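Local coordinates for sister chromatid cohesion protein (Chaetomium thermophilum, PDB 5T8V), which probably loads cohesin onto chromatin, the chain described here being the HEAT-repeat C-terminal part of a longer loader protein, at residues 362-365 against 366-370; 551-555 against 556-560. All coordinates share one frame; numbering follows the deposited sequence.

Contact 1. Residues 362-365 against 366-370; sequences RDLD and TISTP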
loop_
_atom_site.group_PDB
_atom_site.type_symbol
_atom_site.label_atom_id
_atom_site.label_comp_id
_atom_site.label_asym_id
_atom_site.label_seq_id
_atom_site.Cartn_x
_atom_site.Cartn_y
_atom_site.Cartn_z
ATOM N N ARG A 362 48.603 -11.816 0.164
ATOM C CA ARG A 362 48.658 -11.561 1.599
ATOM C C ARG A 362 49.326 -10.222 1.896
ATOM O O ARG A 362 48.864 -9.467 2.763
ATOM C CB ARG A 362 49.385 -12.713 2.301
ATOM C CG ARG A 362 48.965 -12.957 3.750
ATOM C CD ARG A 362 47.450 -13.062 3.900
ATOM N NE ARG A 362 46.850 -13.895 2.859
ATOM C CZ ARG A 362 45.610 -13.754 2.394
ATOM N NH1 ARG A 362 44.816 -12.796 2.857
ATOM N NH2 ARG A 362 45.162 -14.570 1.449
ATOM N N ASP A 363 50.407 -9.907 1.181
ATOM C CA ASP A 363 51.008 -8.580 1.274
ATOM C C ASP A 363 49.975 -7.498 0.988
ATOM O O ASP A 363 49.783 -6.569 1.786
ATOM C CB ASP A 363 52.174 -8.470 0.294
ATOM C CG ASP A 363 53.364 -9.313 0.701
ATOM O OD1 ASP A 363 53.256 -10.071 1.689
ATOM O OD2 ASP A 363 54.411 -9.222 0.024
ATOM N N LEU A 364 49.294 -7.608 -0.157
ATOM C CA LEU A 364 48.286 -6.613 -0.497
ATOM C C LEU A 364 47.243 -6.497 0.606
ATOM O O LEU A 364 46.783 -5.396 0.922
ATOM C CB LEU A 364 47.618 -6.959 -1.827
ATOM C CG LEU A 364 46.462 -6.031 -2.214
ATOM C CD1 LEU A 364 46.907 -4.573 -2.241
ATOM C CD2 LEU A 364 45.896 -6.433 -3.557
ATOM N N ASP A 365 46.859 -7.622 1.207
ATOM C CA ASP A 365 45.878 -7.582 2.284
ATOM C C ASP A 365 46.398 -6.759 3.456
ATOM O O ASP A 365 45.693 -5.883 3.977
ATOM C CB ASP A 365 45.532 -9.005 2.726
ATOM C CG ASP A 365 44.495 -9.038 3.828
ATOM O OD1 ASP A 365 43.323 -8.710 3.550
ATOM O OD2 ASP A 365 44.847 -9.402 4.969
ATOM N N THR A 366 47.647 -7.006 3.866
ATOM C CA THR A 366 48.194 -6.287 5.014
ATOM C C THR A 366 48.303 -4.792 4.735
ATOM O O THR A 366 48.100 -3.973 5.638
ATOM C CB THR A 366 49.562 -6.849 5.403
ATOM O OG1 THR A 366 50.480 -6.683 4.315
ATOM C CG2 THR A 366 49.460 -8.325 5.773
ATOM N N ILE A 367 48.629 -4.409 3.498
ATOM C CA ILE A 367 48.780 -2.981 3.230
ATOM C C ILE A 367 47.427 -2.297 3.042
ATOM O O ILE A 367 47.262 -1.132 3.422
ATOM C CB ILE A 367 49.685 -2.735 2.010
ATOM C CG1 ILE A 367 50.013 -1.244 1.901
ATOM C CG2 ILE A 367 49.013 -3.220 0.734
ATOM C CD1 ILE A 367 51.002 -0.898 0.806
ATOM N N SER A 368 46.444 -2.990 2.468
ATOM C CA SER A 368 45.207 -2.341 2.052
ATOM C C SER A 368 44.123 -2.370 3.123
ATOM O O SER A 368 43.350 -1.413 3.232
ATOM C CB SER A 368 44.671 -2.987 0.768
ATOM O OG SER A 368 44.204 -4.302 1.004
ATOM N N THR A 369 44.030 -3.439 3.915
ATOM C CA THR A 369 42.930 -3.517 4.875
ATOM C C THR A 369 42.938 -2.375 5.886
ATOM O O THR A 369 41.844 -1.906 6.247
ATOM C CB THR A 369 42.939 -4.873 5.591
ATOM O OG1 THR A 369 44.205 -5.085 6.224
ATOM C CG2 THR A 369 42.658 -6.003 4.604
ATOM N N PRO A 370 44.081 -1.875 6.370
ATOM C CA PRO A 370 44.023 -0.749 7.316
ATOM C C PRO A 370 43.455 0.523 6.708
ATOM O O PRO A 370 42.786 1.295 7.410
ATOM C CB PRO A 370 45.488 -0.563 7.736
ATOM C CG PRO A 370 46.184 -1.818 7.328
ATOM C CD PRO A 370 45.470 -2.294 6.116
#
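Thr-366, Ser-368 and Thr-369 each turn a hydroxyl back onto a carbonyl of the preceding turn, inside the long helix 357-391 of this HEAT-repeat protein. Thr-366 OG1 gives its proton to Asp-363 O at 2.6 Å, an oxygen that also takes the N-H of Ile-367. Ser-368 OG does the same to Leu-364 O at 2.8 Å, standing above the carbonyl plane, while the Ser-368 amide reaches that oxygen from the opposite face. In all three residues the hydroxyl sits between backbone N and carbonyl carbon (chi1 62°, 69° and 56°), the rotamer that aims it back along the helix. Three carbonyls thus accept two bonds apiece. On the buried flank Leu-364 CD1 lies 3.9 Å from Ile-367 CG2, the two side chains crossing at a slant, and both residues pack on Ile-573 of helix 556-574. Leu-364 also touches Ile-544 and Cys-545 of helix 527-550. Toward that same helix Arg-362 forms a salt bridge with Asp-549, and its NH1 faces Asp-365 OD2 in a long one of 4.0 Å. Pro-370 brings no N-H, so the helix kinks there; just before it, Thr-369 closes on Asp-365 O with its amide and with its hydroxyl, Thr-369 OG1 lying 2.8 Å from Asp-365 O.

Contact 2. Residues 551-555 against 556-560; sequences YQDDV and LERDQ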
loop_
_atom_site.group_PDB
_atom_site.type_symbol
_atom_site.label_atom_id
_atom_site.label_comp_id
_atom_site.label_asym_id
_atom_site.label_seq_id
_atom_site.Cartn_x
_atom_site.Cartn_y
_atom_site.Cartn_z
ATOM N N TYR A 551 37.832 -18.245 -3.378
ATOM C CA TYR A 551 37.904 -19.516 -4.083
ATOM C C TYR A 551 38.677 -20.539 -3.260
ATOM O O TYR A 551 39.692 -20.216 -2.640
ATOM C CB TYR A 551 38.578 -19.330 -5.445
ATOM C CG TYR A 551 37.829 -18.419 -6.393
ATOM C CD1 TYR A 551 36.447 -18.496 -6.520
ATOM C CD2 TYR A 551 38.504 -17.479 -7.164
ATOM C CE1 TYR A 551 35.759 -17.666 -7.387
ATOM C CE2 TYR A 551 37.826 -16.645 -8.033
ATOM C CZ TYR A 551 36.453 -16.743 -8.141
ATOM O OH TYR A 551 35.769 -15.917 -9.005
ATOM N N GLN A 552 38.194 -21.783 -3.268
ATOM C CA GLN A 552 38.834 -22.871 -2.535
ATOM C C GLN A 552 39.382 -23.949 -3.466
ATOM O O GLN A 552 39.561 -25.096 -3.045
ATOM C CB GLN A 552 37.858 -23.481 -1.527
ATOM C CG GLN A 552 36.527 -23.918 -2.115
ATOM C CD GLN A 552 35.584 -24.470 -1.063
ATOM O OE1 GLN A 552 36.003 -24.825 0.039
ATOM N NE2 GLN A 552 34.299 -24.538 -1.397
ATOM N N ASP A 553 39.658 -23.605 -4.723
ATOM C CA ASP A 553 40.282 -24.506 -5.678
ATOM C C ASP A 553 41.689 -23.990 -6.000
ATOM O O ASP A 553 42.289 -23.252 -5.204
ATOM C CB ASP A 553 39.383 -24.635 -6.914
ATOM C CG ASP A 553 39.047 -23.294 -7.537
ATOM O OD1 ASP A 553 39.820 -22.331 -7.343
ATOM O OD2 ASP A 553 38.007 -23.201 -8.223
ATOM N N ASP A 554 42.215 -24.376 -7.157
ATOM C CA ASP A 554 43.550 -23.966 -7.573
ATOM C C ASP A 554 43.589 -23.821 -9.094
ATOM O O ASP A 554 44.318 -24.516 -9.801
ATOM C CB ASP A 554 44.595 -24.962 -7.074
ATOM C CG ASP A 554 44.895 -24.806 -5.595
ATOM O OD1 ASP A 554 44.878 -23.660 -5.098
ATOM O OD2 ASP A 554 45.149 -25.833 -4.929
ATOM N N VAL A 555 42.788 -22.900 -9.622
ATOM C CA VAL A 555 42.856 -22.564 -11.041
ATOM C C VAL A 555 44.127 -21.748 -11.253
ATOM O O VAL A 555 44.210 -20.590 -10.835
ATOM C CB VAL A 555 41.614 -21.796 -11.503
ATOM C CG1 VAL A 555 41.647 -21.596 -13.012
ATOM C CG2 VAL A 555 40.345 -22.530 -11.088
ATOM N N LEU A 556 45.118 -22.351 -11.911
ATOM C CA LEU A 556 46.466 -21.792 -11.920
ATOM C C LEU A 556 46.490 -20.389 -12.524
ATOM O O LEU A 556 46.812 -19.410 -11.839
ATOM C CB LEU A 556 47.403 -22.732 -12.679
ATOM C CG LEU A 556 48.899 -22.464 -12.504
ATOM C CD1 LEU A 556 49.672 -23.774 -12.460
ATOM C CD2 LEU A 556 49.415 -21.583 -13.623
ATOM N N GLU A 557 46.158 -20.274 -13.813
ATOM C CA GLU A 557 46.335 -19.003 -14.510
ATOM C C GLU A 557 45.577 -17.877 -13.817
ATOM O O GLU A 557 46.100 -16.765 -13.668
ATOM C CB GLU A 557 45.884 -19.136 -15.966
ATOM C CG GLU A 557 46.199 -17.919 -16.824
ATOM C CD GLU A 557 47.681 -17.593 -16.853
ATOM O OE1 GLU A 557 48.499 -18.537 -16.829
ATOM O OE2 GLU A 557 48.029 -16.393 -16.891
ATOM N N ARG A 558 44.342 -18.143 -13.390
ATOM C CA ARG A 558 43.584 -17.154 -12.632
ATOM C C ARG A 558 44.383 -16.661 -11.431
ATOM O O ARG A 558 44.513 -15.451 -11.206
ATOM C CB ARG A 558 42.254 -17.761 -12.181
ATOM C CG ARG A 558 41.356 -16.819 -11.384
ATOM C CD ARG A 558 40.347 -17.603 -10.566
ATOM N NE ARG A 558 41.004 -18.450 -9.572
ATOM C CZ ARG A 558 40.422 -19.465 -8.940
ATOM N NH1 ARG A 558 39.157 -19.778 -9.194
ATOM N NH2 ARG A 558 41.110 -20.173 -8.055
ATOM N N ASP A 559 44.933 -17.592 -10.651
ATOM C CA ASP A 559 45.678 -17.215 -9.455
ATOM C C ASP A 559 46.920 -16.408 -9.808
ATOM O O ASP A 559 47.294 -15.482 -9.081
ATOM C CB ASP A 559 46.062 -18.463 -8.665
ATOM C CG ASP A 559 44.861 -19.294 -8.276
ATOM O OD1 ASP A 559 43.778 -18.708 -8.057
ATOM O OD2 ASP A 559 44.998 -20.533 -8.192
ATOM N N GLN A 560 47.579 -16.748 -10.917
ATOM C CA GLN A 560 48.771 -16.005 -11.316
ATOM C C GLN A 560 48.416 -14.572 -11.694
ATOM O O GLN A 560 49.054 -13.617 -11.229
ATOM C CB GLN A 560 49.469 -16.720 -12.472
ATOM C CG GLN A 560 49.912 -18.135 -12.126
ATOM C CD GLN A 560 50.892 -18.704 -13.129
ATOM O OE1 GLN A 560 50.845 -18.379 -14.315
ATOM N NE2 GLN A 560 51.794 -19.552 -12.653
#
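Arg-558 lays its guanidinium between Tyr-551 and Val-555 and fixes the loop 551-555 to the first turn of helix 556-574. Tyr-551 covers one face: the ring and guanidinium planes are only 11° apart, and NH1 of Arg-558 stands over the ring, offset toward its rim. Val-555 covers the opposite face, its CB over the centre and its CG2 3.5 Å from Arg-558 NH1. Tyr-551 and Arg-558 also touch Glu-501 in helix 500-503, and Tyr-551 touches Pro-500 there. The edge is taken by acids. Asp-553 OD1 receives Arg-558 NH2 at 2.6 Å, nearly along its C-O axis, with a weak second bond from NH1. Asp-559 OD1 is gripped side-on by two nitrogens, Arg-558 NE at 3.2 Å and NH2 at 3.0 Å; NE comes from above the carboxylate plane. CG of Arg-558 is anti to its amide nitrogen (chi1 -180°), and a bend at chi3 (63°) swings the head back over the loop. With an alanine in its place, Asp-553 and Asp-559 would probably be left without the positive charge they share, and a gap would probably open between Tyr-551 and Val-555.

The outer side is looser. CB of Asp-554 points away from the helix turn, and its OD1 stands 4.4 Å from Asp-559 OD2, two like charges whose closeness the arginine probably eases. Val-555 occupies the N-cap position, and its carbonyl accepts the Asp-559 amide at 3.1 Å: a helix start following an inter-helix loop, tied down by a salt-bridge network of Asp-553, Arg-558 and Asp-559.

Overall arrangement
Both contacts are local and lie on the same side of the chain's centre, their own centres about 20 Å apart and their nearest atoms about 9 Å, without touching. Contact 1 is partly buried, in the early turns of helix 357-391; contact 2 is a surface contact where helix 527-550 gives way to helix 556-574. The same pair of helices links them, since it packs against the inner flank of contact 1 and is joined by the loop of contact 2. Their chemistry follows their place: hydroxyls doubling backbone bonds and aliphatic packing within and between helices, against charge pairing and a guanidinium laid between a ring and a valine at the exposed turn.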